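Local coordinates for protein Glucose/sorbosone dehydrogenases (Escherichia coli K12, PDB 2G8S) that belongs to the glucose/sorbosone dehydrogenase family of beta-propeller proteins and carries a bound calcium ion, at residues A[23-26]-A[31-34]; A[42-45]-A[49-52]; A[277-280]-A[286-289]; A[338-341]-A[345-348]. All blocks are in the same frame, centred on the assembly; numbering follows the deposited sequence.

Contact 1: A[23-26]-A[31-34]; sequences LAFL and GMLI
Ala-24 and Leu-33 face each other as the hydrogen-bonded pair of this antiparallel contact, each giving its N-H to the other's carbonyl. The bonds from Leu-33 N to Ala-24 O and from Ala-24 N to Leu-33 O are both 2.9 Å long. Toward the turn, Leu-26 N donates to Gly-31 O at 2.9 Å, and a water bridges the carbonyl oxygens of the same two residues, giving a hydrogen to Leu-26 O at 2.7 Å and another to Gly-31 O.

The apolar contacts lie on both faces. On the face of Leu-23, Phe-25 and Met-32, the selenomethionine chain bends at its last torsion (chi3 73°), which lays CE beside the Phe-25 ring, 3.8 Å from CE1, while SE rests 4.0 Å from Leu-23 CD2. Leu-23 CD1 covers one face of that ring near its rim, and Tyr-337 meets the ring edge-to-face. On the side of Leu-33, the side chains of Leu-26 and Leu-33 cross at about a right angle, with Leu-26 CD2 4.2 Å from Leu-33 CG.

Strands 20-25 and 32-36 thus form a beta hairpin, the first two strands of a four-stranded antiparallel blade characteristic of the beta-propeller fold.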
loop_
_atom_site.group_PDB
_atom_site.type_symbol
_atom_site.label_atom_id
_atom_site.label_comp_id
_atom_site.label_asym_id
_atom_site.label_seq_id
_atom_site.Cartn_x
_atom_site.Cartn_y
_atom_site.Cartn_z
ATOM N N LEU A 23 -2.366 -2.499 9.094
ATOM C CA LEU A 23 -1.972 -2.791 10.463
ATOM C C LEU A 23 -0.472 -2.610 10.667
ATOM O O LEU A 23 0.316 -2.725 9.719
ATOM C CB LEU A 23 -2.402 -4.201 10.868
ATOM C CG LEU A 23 -1.688 -5.394 10.233
ATOM C CD1 LEU A 23 -0.395 -5.741 10.974
ATOM C CD2 LEU A 23 -2.607 -6.607 10.190
ATOM N N ALA A 24 -0.097 -2.336 11.911
ATOM C CA ALA A 24 1.302 -2.247 12.300
ATOM C C ALA A 24 1.489 -3.054 13.563
ATOM O O ALA A 24 0.758 -2.865 14.531
ATOM C CB ALA A 24 1.710 -0.792 12.522
ATOM N N PHE A 25 2.462 -3.953 13.556
ATOM C CA PHE A 25 2.763 -4.750 14.740
ATOM C C PHE A 25 3.562 -3.934 15.729
ATOM O O PHE A 25 4.575 -3.334 15.362
ATOM C CB PHE A 25 3.580 -5.993 14.370
ATOM C CG PHE A 25 2.912 -6.887 13.377
ATOM C CD1 PHE A 25 1.844 -7.698 13.752
ATOM C CD2 PHE A 25 3.363 -6.931 12.062
ATOM C CE1 PHE A 25 1.221 -8.543 12.818
ATOM C CE2 PHE A 25 2.748 -7.767 11.125
ATOM C CZ PHE A 25 1.672 -8.565 11.508
ATOM N N LEU A 26 3.112 -3.914 16.979
ATOM C CA LEU A 26 3.869 -3.262 18.039
ATOM C C LEU A 26 4.890 -4.240 18.603
ATOM O O LEU A 26 4.607 -5.433 18.701
ATOM C CB LEU A 26 2.936 -2.773 19.146
ATOM C CG LEU A 26 1.943 -1.693 18.715
ATOM C CD1 LEU A 26 0.937 -1.439 19.834
ATOM C CD2 LEU A 26 2.682 -0.417 18.313
ATOM N N GLY A 31 0.726 -6.315 20.725
ATOM C CA GLY A 31 -0.410 -6.344 19.804
ATOM C C GLY A 31 -0.133 -5.513 18.571
ATOM O O GLY A 31 0.999 -5.490 18.073
HETATM N N MSE A 32 -1.165 -4.833 18.072
HETATM C CA MSE A 32 -1.049 -4.082 16.824
HETATM C C MSE A 32 -1.971 -2.876 16.748
HETATM O O MSE A 32 -2.967 -2.809 17.457
HETATM C CB MSE A 32 -1.361 -4.990 15.647
HETATM C CG MSE A 32 -2.774 -5.505 15.659
HETATM SE SE MSE A 32 -3.085 -6.577 14.203
HETATM C CE MSE A 32 -2.047 -8.184 14.742
ATOM N N LEU A 33 -1.611 -1.933 15.887
ATOM C CA LEU A 33 -2.481 -0.817 15.550
ATOM C C LEU A 33 -3.175 -1.166 14.238
ATOM O O LEU A 33 -2.590 -1.831 13.371
ATOM C CB LEU A 33 -1.668 0.463 15.381
ATOM C CG LEU A 33 -0.862 0.981 16.581
ATOM C CD1 LEU A 33 -0.078 2.214 16.176
ATOM C CD2 LEU A 33 -1.745 1.280 17.787
ATOM N N ILE A 34 -4.423 -0.726 14.099
ATOM C CA ILE A 34 -5.196 -0.942 12.881
ATOM C C ILE A 34 -5.841 0.372 12.481
ATOM O O ILE A 34 -6.425 1.052 13.324
ATOM C CB ILE A 34 -6.321 -2.004 13.089
ATOM C CG1 ILE A 34 -5.739 -3.317 13.635
ATOM C CG2 ILE A 34 -7.090 -2.245 11.788
ATOM C CD1 ILE A 34 -6.781 -4.321 14.123
HETATM O O HOH W 1 3.043 -7.403 17.785
#

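Contact 2: A[42-45]-A[49-52]; sequences RHWQ and GLSA
Gly-49 and Gln-45 form the hydrogen-bonded pair nearest the turn. Gly-49 N gives its hydrogen to Gln-45 O at 3.0 Å, and the return bond from Gln-45 N to Gly-49 O is longer, at 3.2 Å. The positive phi of Gly-49 favours glycine here, and its peptide runs beside the pyrrole part of the Trp-44 indole, with Trp-44 CD1 3.6 Å from Gly-49 C.

Leu-50 pairs with Trp-44 without backbone bonds between them. Its two methyls divide the work: CD1 sits 3.8 Å from Arg-42 CB and also approaches Trp-44 CB, while CD2 touches Arg-42 CD, the leucine crossing the extended arginine chain at about a right angle. Trp-44 and Leu-50 also pack on Gln-14 of strand 8-17.

Ser-51 breaks the backbone pattern. Its N donates to His-43 O at 2.7 Å, but the answering acceptor is its hydroxyl: with OG between the backbone N and the carbonyl carbon (chi1 78°), that oxygen receives His-43 N at 2.9 Å and donates its own hydrogen to Ala-52 O. Ser-51 O accepts Arg-42 NH1 at 2.9 Å, from 31° out of the guanidinium plane.

Ala-52 lies with its carbonyl carbon over one face of that guanidinium, whose NE forms a salt bridge with Glu-40.

The serine hydroxyl therefore stands in for a main-chain carbonyl, and beside the main-chain bond from Ser-51 N, this hydroxyl and the Arg-42 guanidinium add side-chain bonds at this edge of the blade.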
loop_
_atom_site.group_PDB
_atom_site.type_symbol
_atom_site.label_atom_id
_atom_site.label_comp_id
_atom_site.label_asym_id
_atom_site.label_seq_id
_atom_site.Cartn_x
_atom_site.Cartn_y
_atom_site.Cartn_z
ATOM N N ARG A 42 -7.024 2.289 15.944
ATOM C CA ARG A 42 -7.334 1.513 17.142
ATOM C C ARG A 42 -6.218 0.530 17.443
ATOM O O ARG A 42 -5.424 0.197 16.570
ATOM C CB ARG A 42 -8.685 0.797 17.011
ATOM C CG ARG A 42 -9.892 1.752 17.098
ATOM C CD ARG A 42 -11.182 0.994 16.911
ATOM N NE ARG A 42 -12.381 1.839 16.829
ATOM C CZ ARG A 42 -13.380 1.822 17.711
ATOM N NH1 ARG A 42 -13.334 1.020 18.775
ATOM N NH2 ARG A 42 -14.437 2.600 17.520
ATOM N N HIS A 43 -6.141 0.115 18.700
ATOM C CA HIS A 43 -5.169 -0.876 19.150
ATOM C C HIS A 43 -5.888 -2.191 19.416
ATOM O O HIS A 43 -6.946 -2.205 20.065
ATOM C CB HIS A 43 -4.497 -0.366 20.431
ATOM C CG HIS A 43 -3.667 -1.392 21.144
ATOM N ND1 HIS A 43 -3.936 -1.802 22.433
ATOM C CD2 HIS A 43 -2.564 -2.075 20.753
ATOM C CE1 HIS A 43 -3.033 -2.694 22.807
ATOM N NE2 HIS A 43 -2.192 -2.882 21.805
ATOM N N TRP A 44 -5.337 -3.286 18.893
ATOM C CA TRP A 44 -5.829 -4.623 19.210
ATOM C C TRP A 44 -4.742 -5.412 19.931
ATOM O O TRP A 44 -3.576 -5.345 19.552
ATOM C CB TRP A 44 -6.260 -5.376 17.944
ATOM C CG TRP A 44 -6.833 -6.723 18.276
ATOM C CD1 TRP A 44 -8.141 -7.006 18.544
ATOM C CD2 TRP A 44 -6.113 -7.958 18.424
ATOM N NE1 TRP A 44 -8.284 -8.342 18.847
ATOM C CE2 TRP A 44 -7.058 -8.947 18.781
ATOM C CE3 TRP A 44 -4.766 -8.324 18.286
ATOM C CZ2 TRP A 44 -6.702 -10.281 18.998
ATOM C CZ3 TRP A 44 -4.411 -9.652 18.512
ATOM C CH2 TRP A 44 -5.379 -10.612 18.864
ATOM N N GLN A 45 -5.134 -6.163 20.956
ATOM C CA GLN A 45 -4.200 -7.046 21.653
ATOM C C GLN A 45 -4.917 -8.275 22.192
ATOM O O GLN A 45 -6.029 -8.175 22.712
ATOM C CB GLN A 45 -3.489 -6.313 22.791
ATOM C CG GLN A 45 -2.374 -7.132 23.439
ATOM C CD GLN A 45 -1.543 -6.322 24.414
ATOM O OE1 GLN A 45 -1.238 -5.156 24.169
ATOM N NE2 GLN A 45 -1.158 -6.943 25.526
ATOM N N GLY A 49 -8.801 -7.333 23.321
ATOM C CA GLY A 49 -9.677 -6.952 22.232
ATOM C C GLY A 49 -9.281 -5.611 21.644
ATOM O O GLY A 49 -8.109 -5.221 21.667
ATOM N N LEU A 50 -10.282 -4.905 21.134
ATOM C CA LEU A 50 -10.076 -3.700 20.355
ATOM C C LEU A 50 -10.328 -2.460 21.191
ATOM O O LEU A 50 -11.378 -2.337 21.823
ATOM C CB LEU A 50 -11.013 -3.723 19.145
ATOM C CG LEU A 50 -10.801 -2.660 18.073
ATOM C CD1 LEU A 50 -9.481 -2.894 17.326
ATOM C CD2 LEU A 50 -11.975 -2.692 17.131
ATOM N N SER A 51 -9.367 -1.537 21.177
ATOM C CA SER A 51 -9.459 -0.301 21.952
ATOM C C SER A 51 -10.426 0.696 21.334
ATOM O O SER A 51 -10.840 0.546 20.182
ATOM C CB SER A 51 -8.085 0.362 22.071
ATOM O OG SER A 51 -7.730 1.055 20.872
ATOM N N ALA A 52 -10.780 1.713 22.117
ATOM C CA ALA A 52 -11.425 2.911 21.579
ATOM C C ALA A 52 -10.445 3.608 20.630
ATOM O O ALA A 52 -9.231 3.355 20.677
ATOM C CB ALA A 52 -11.821 3.849 22.713
#

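Contact 3: A[277-280]-A[286-289]; sequences AFYN and QWQQ. With EDO (1,2-ethanediol), chain P.
The turn that leaves strand 273-279, the first of a four-stranded propeller blade, and leads by a short 3-10 segment into strand 290-295 carries an aromatic pair, Tyr-279 with Trp-287. Their interaction is edge-to-face: the six-membered ring of the indole turns its edge toward the tyrosine face, with centroids 5.5 Å apart and planes at 79°. Trp-287 CE3 approaches Tyr-279 CE1 at 3.7 Å. The same tyrosine face takes a CH-pi contact from Trp-287 CB, 3.8 Å from the ring centroid and 23° off the normal, while Trp-287 O lies 3.2 Å from Tyr-279 CD2. Swinging CG opposite the main-chain nitrogen (chi1 -167°) directs the tyrosine ring across to the tryptophan. The Tyr-279 hydroxyl is hydrogen-bonded to Gly-334 O, and Trp-287 makes a second edge-to-face contact with Phe-292.

The polar contacts are few. Gln-289 N makes a weak hydrogen bond to Tyr-279 O at 3.1 Å. The Gln-288 chain bends at chi2, bringing OE1 to 3.2 Å from Asn-280 CA; its NE2 is hydrogen-bonded to Asp-282. The Gln-289 side chain is extended beyond CG, and its NE2 donates an almost straight bond, 2.9 Å, to O1 of a 1,2-ethanediol that probably comes from the crystallisation liquor.

Between these segments packing outweighs hydrogen bonding, and regular strand pairing starts with the backbone bonding of Tyr-279 to Lys-290. The tyrosine's buried ring is held at its far end by the hydroxyl bond, while the side-chain amides of Gln-288 and Gln-289 bond to Asp-282 and the diol.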
loop_
_atom_site.group_PDB
_atom_site.type_symbol
_atom_site.label_atom_id
_atom_site.label_comp_id
_atom_site.label_asym_id
_atom_site.label_seq_id
_atom_site.Cartn_x
_atom_site.Cartn_y
_atom_site.Cartn_z
ATOM N N ALA A 277 2.756 -9.292 1.180
ATOM C CA ALA A 277 3.745 -9.660 2.189
ATOM C C ALA A 277 4.628 -10.781 1.669
ATOM O O ALA A 277 4.132 -11.797 1.172
ATOM C CB ALA A 277 3.051 -10.106 3.459
ATOM N N PHE A 278 5.935 -10.582 1.761
ATOM C CA PHE A 278 6.889 -11.663 1.497
ATOM C C PHE A 278 7.008 -12.524 2.743
ATOM O O PHE A 278 6.916 -12.022 3.870
ATOM C CB PHE A 278 8.272 -11.088 1.163
ATOM C CG PHE A 278 8.315 -10.313 -0.126
ATOM C CD1 PHE A 278 8.452 -10.976 -1.339
ATOM C CD2 PHE A 278 8.215 -8.920 -0.130
ATOM C CE1 PHE A 278 8.479 -10.263 -2.545
ATOM C CE2 PHE A 278 8.233 -8.202 -1.324
ATOM C CZ PHE A 278 8.372 -8.871 -2.529
ATOM N N TYR A 279 7.262 -13.813 2.530
ATOM C CA TYR A 279 7.368 -14.759 3.640
ATOM C C TYR A 279 8.766 -15.372 3.676
ATOM O O TYR A 279 9.149 -16.077 2.745
ATOM C CB TYR A 279 6.290 -15.840 3.561
ATOM C CG TYR A 279 6.200 -16.603 4.858
ATOM C CD1 TYR A 279 5.278 -16.242 5.840
ATOM C CD2 TYR A 279 7.065 -17.665 5.115
ATOM C CE1 TYR A 279 5.212 -16.940 7.042
ATOM C CE2 TYR A 279 7.012 -18.359 6.295
ATOM C CZ TYR A 279 6.084 -17.999 7.259
ATOM O OH TYR A 279 6.046 -18.691 8.442
ATOM N N ASN A 280 9.496 -15.075 4.754
ATOM C CA ASN A 280 10.900 -15.490 4.875
ATOM C C ASN A 280 11.209 -16.092 6.249
ATOM O O ASN A 280 12.335 -16.007 6.750
ATOM C CB ASN A 280 11.825 -14.304 4.594
ATOM C CG ASN A 280 11.745 -13.240 5.669
ATOM O OD1 ASN A 280 10.774 -13.174 6.415
ATOM N ND2 ASN A 280 12.772 -12.402 5.753
ATOM N N GLN A 286 7.125 -24.393 4.445
ATOM C CA GLN A 286 6.455 -24.540 3.149
ATOM C C GLN A 286 6.106 -23.189 2.507
ATOM O O GLN A 286 5.814 -23.118 1.314
ATOM C CB GLN A 286 5.203 -25.417 3.247
ATOM C CG GLN A 286 4.114 -24.892 4.172
ATOM C CD GLN A 286 4.220 -25.450 5.591
ATOM O OE1 GLN A 286 5.218 -25.237 6.306
ATOM N NE2 GLN A 286 3.179 -26.169 6.009
ATOM N N TRP A 287 6.119 -22.125 3.316
ATOM C CA TRP A 287 5.787 -20.777 2.847
ATOM C C TRP A 287 7.040 -19.939 2.576
ATOM O O TRP A 287 6.945 -18.801 2.114
ATOM C CB TRP A 287 4.902 -20.078 3.882
ATOM C CG TRP A 287 3.431 -20.342 3.741
ATOM C CD1 TRP A 287 2.814 -21.152 2.827
ATOM C CD2 TRP A 287 2.390 -19.802 4.571
ATOM N NE1 TRP A 287 1.447 -21.123 3.019
ATOM C CE2 TRP A 287 1.163 -20.302 4.080
ATOM C CE3 TRP A 287 2.378 -18.932 5.668
ATOM C CZ2 TRP A 287 -0.073 -19.964 4.661
ATOM C CZ3 TRP A 287 1.152 -18.596 6.246
ATOM C CH2 TRP A 287 -0.051 -19.103 5.731
ATOM N N GLN A 288 8.219 -20.492 2.846
ATOM C CA GLN A 288 9.458 -19.799 2.506
ATOM C C GLN A 288 9.504 -19.451 1.015
ATOM O O GLN A 288 9.043 -20.220 0.173
ATOM C CB GLN A 288 10.669 -20.659 2.865
ATOM C CG GLN A 288 11.096 -20.496 4.327
ATOM C CD GLN A 288 11.936 -19.244 4.558
ATOM O OE1 GLN A 288 11.913 -18.309 3.755
ATOM N NE2 GLN A 288 12.681 -19.221 5.665
ATOM N N GLN A 289 10.052 -18.277 0.705
ATOM C CA GLN A 289 10.217 -17.820 -0.686
ATOM C C GLN A 289 8.885 -17.597 -1.387
ATOM O O GLN A 289 8.754 -17.819 -2.596
ATOM C CB GLN A 289 11.135 -18.762 -1.492
ATOM C CG GLN A 289 12.494 -18.920 -0.833
ATOM C CD GLN A 289 13.514 -19.664 -1.684
ATOM O OE1 GLN A 289 13.205 -20.195 -2.759
ATOM N NE2 GLN A 289 14.748 -19.703 -1.194
HETATM C C1 EDO P . 16.576 -17.660 0.967
HETATM O O1 EDO P . 15.465 -18.489 1.343
HETATM C C2 EDO P . 17.534 -18.468 0.098
HETATM O O2 EDO P . 18.004 -19.590 0.844
#

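Contact 4: A[338-341]-A[345-348]; sequences VLTD and GELL
Thr-340 meets Glu-346 across the antiparallel strands through both its backbone and its side chain. From Thr-340 CB, which lies 4.1 Å from Glu-346 N, the side chain splits in two directions. The hydroxyl branch is placed between the backbone N and the carbonyl carbon (chi1 70°), where OG1 accepts the Glu-346 N-H at 2.8 Å and comes to 3.2 Å from Gly-345 CA. OG1 also donates to a water at 2.6 Å, and that water gives a hydrogen to Glu-346 OE1, so the threonine hydroxyl is linked to both the main chain and the carboxylate of the same residue. The other branch, CG2, lies 4.0 Å from Glu-346 O and 4.1 Å from Leu-348 CD1, the threonine and leucine side chains crossing at about a right angle. The carboxylate has a further partner in Arg-321, a salt bridge that would help to orient it.

Strands 336-340 and 345-352 form a beta hairpin within a four-stranded antiparallel propeller blade, completed by strand 325-330 and the N-terminal strand 8-17; the blade thereby joins the two ends of the chain.

In the main chain, Thr-340 N donates to Glu-346 O; farther from the turn Val-338 and Leu-348 exchange a pair of bonds, that from Leu-348 N to Val-338 O measuring 2.8 Å. On the opposite face from Val-338 and Leu-348, Leu-339 CD2 meets Leu-347 CD1 at 3.9 Å.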
loop_
_atom_site.group_PDB
_atom_site.type_symbol
_atom_site.label_atom_id
_atom_site.label_comp_id
_atom_site.label_asym_id
_atom_site.label_seq_id
_atom_site.Cartn_x
_atom_site.Cartn_y
_atom_site.Cartn_z
ATOM N N VAL A 338 -4.234 -10.942 8.096
ATOM C CA VAL A 338 -5.036 -10.517 6.950
ATOM C C VAL A 338 -6.169 -9.616 7.417
ATOM O O VAL A 338 -6.825 -9.912 8.409
ATOM C CB VAL A 338 -5.613 -11.748 6.179
ATOM C CG1 VAL A 338 -6.499 -11.327 5.009
ATOM C CG2 VAL A 338 -4.484 -12.648 5.676
ATOM N N LEU A 339 -6.378 -8.516 6.693
ATOM C CA LEU A 339 -7.508 -7.608 6.947
ATOM C C LEU A 339 -8.450 -7.656 5.761
ATOM O O LEU A 339 -8.009 -7.608 4.602
ATOM C CB LEU A 339 -7.019 -6.162 7.124
ATOM C CG LEU A 339 -6.247 -5.838 8.403
ATOM C CD1 LEU A 339 -5.616 -4.470 8.260
ATOM C CD2 LEU A 339 -7.146 -5.907 9.657
ATOM N N THR A 340 -9.745 -7.771 6.041
ATOM C CA THR A 340 -10.736 -7.820 4.974
ATOM C C THR A 340 -11.385 -6.451 4.743
ATOM O O THR A 340 -11.500 -5.647 5.676
ATOM C CB THR A 340 -11.816 -8.879 5.245
ATOM O OG1 THR A 340 -12.644 -8.462 6.336
ATOM C CG2 THR A 340 -11.173 -10.215 5.568
ATOM N N ASP A 341 -11.802 -6.206 3.496
ATOM C CA ASP A 341 -12.333 -4.907 3.068
ATOM C C ASP A 341 -13.854 -4.940 3.075
ATOM O O ASP A 341 -14.496 -4.947 2.012
ATOM C CB ASP A 341 -11.825 -4.547 1.668
ATOM C CG ASP A 341 -12.201 -3.132 1.267
ATOM O OD1 ASP A 341 -11.912 -2.203 2.046
ATOM O OD2 ASP A 341 -12.792 -2.939 0.182
ATOM N N GLY A 345 -15.736 -6.124 8.674
ATOM C CA GLY A 345 -14.438 -6.700 8.352
ATOM C C GLY A 345 -13.793 -7.468 9.491
ATOM O O GLY A 345 -14.250 -7.435 10.639
ATOM N N GLU A 346 -12.720 -8.170 9.153
ATOM C CA GLU A 346 -12.050 -9.069 10.086
ATOM C C GLU A 346 -10.543 -8.898 10.041
ATOM O O GLU A 346 -9.972 -8.557 8.997
ATOM C CB GLU A 346 -12.371 -10.520 9.739
ATOM C CG GLU A 346 -13.827 -10.937 9.866
ATOM C CD GLU A 346 -14.078 -12.236 9.118
ATOM O OE1 GLU A 346 -13.872 -12.260 7.886
ATOM O OE2 GLU A 346 -14.459 -13.234 9.753
ATOM N N LEU A 347 -9.915 -9.158 11.184
ATOM C CA LEU A 347 -8.486 -9.421 11.280
ATOM C C LEU A 347 -8.345 -10.926 11.447
ATOM O O LEU A 347 -8.898 -11.502 12.393
ATOM C CB LEU A 347 -7.896 -8.703 12.490
ATOM C CG LEU A 347 -6.468 -9.079 12.903
ATOM C CD1 LEU A 347 -5.434 -8.622 11.873
ATOM C CD2 LEU A 347 -6.180 -8.500 14.291
ATOM N N LEU A 348 -7.619 -11.549 10.513
ATOM C CA LEU A 348 -7.454 -12.996 10.470
ATOM C C LEU A 348 -6.003 -13.373 10.692
ATOM O O LEU A 348 -5.104 -12.679 10.222
ATOM C CB LEU A 348 -7.869 -13.524 9.099
ATOM C CG LEU A 348 -9.239 -13.116 8.545
ATOM C CD1 LEU A 348 -9.413 -13.550 7.093
ATOM C CD2 LEU A 348 -10.344 -13.697 9.408
HETATM O O HOH W 2 -14.748 -10.025 6.634
#

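Overall arrangement
Contacts 1 and 2 are successive hairpins of one four-stranded blade, joined by main-chain bonds between strands 32-36 and 40-45; contact 4 is a hairpin of another blade, and contact 3 lies in a third. Contacts 1 and 4 are buried and press against each other, with Leu-347 packed on Leu-23, Met-32 and Ile-34, so apolar side chains join the two blades. Contact 2, at the surface, touches contact 4 where Trp-44 meets Leu-347 and relies more on arginine and serine bonding. Contact 3 is partly buried and stands apart, its centre about 20 Å from those of contacts 1 and 4; between its two segments aromatic packing does more than strand pairing.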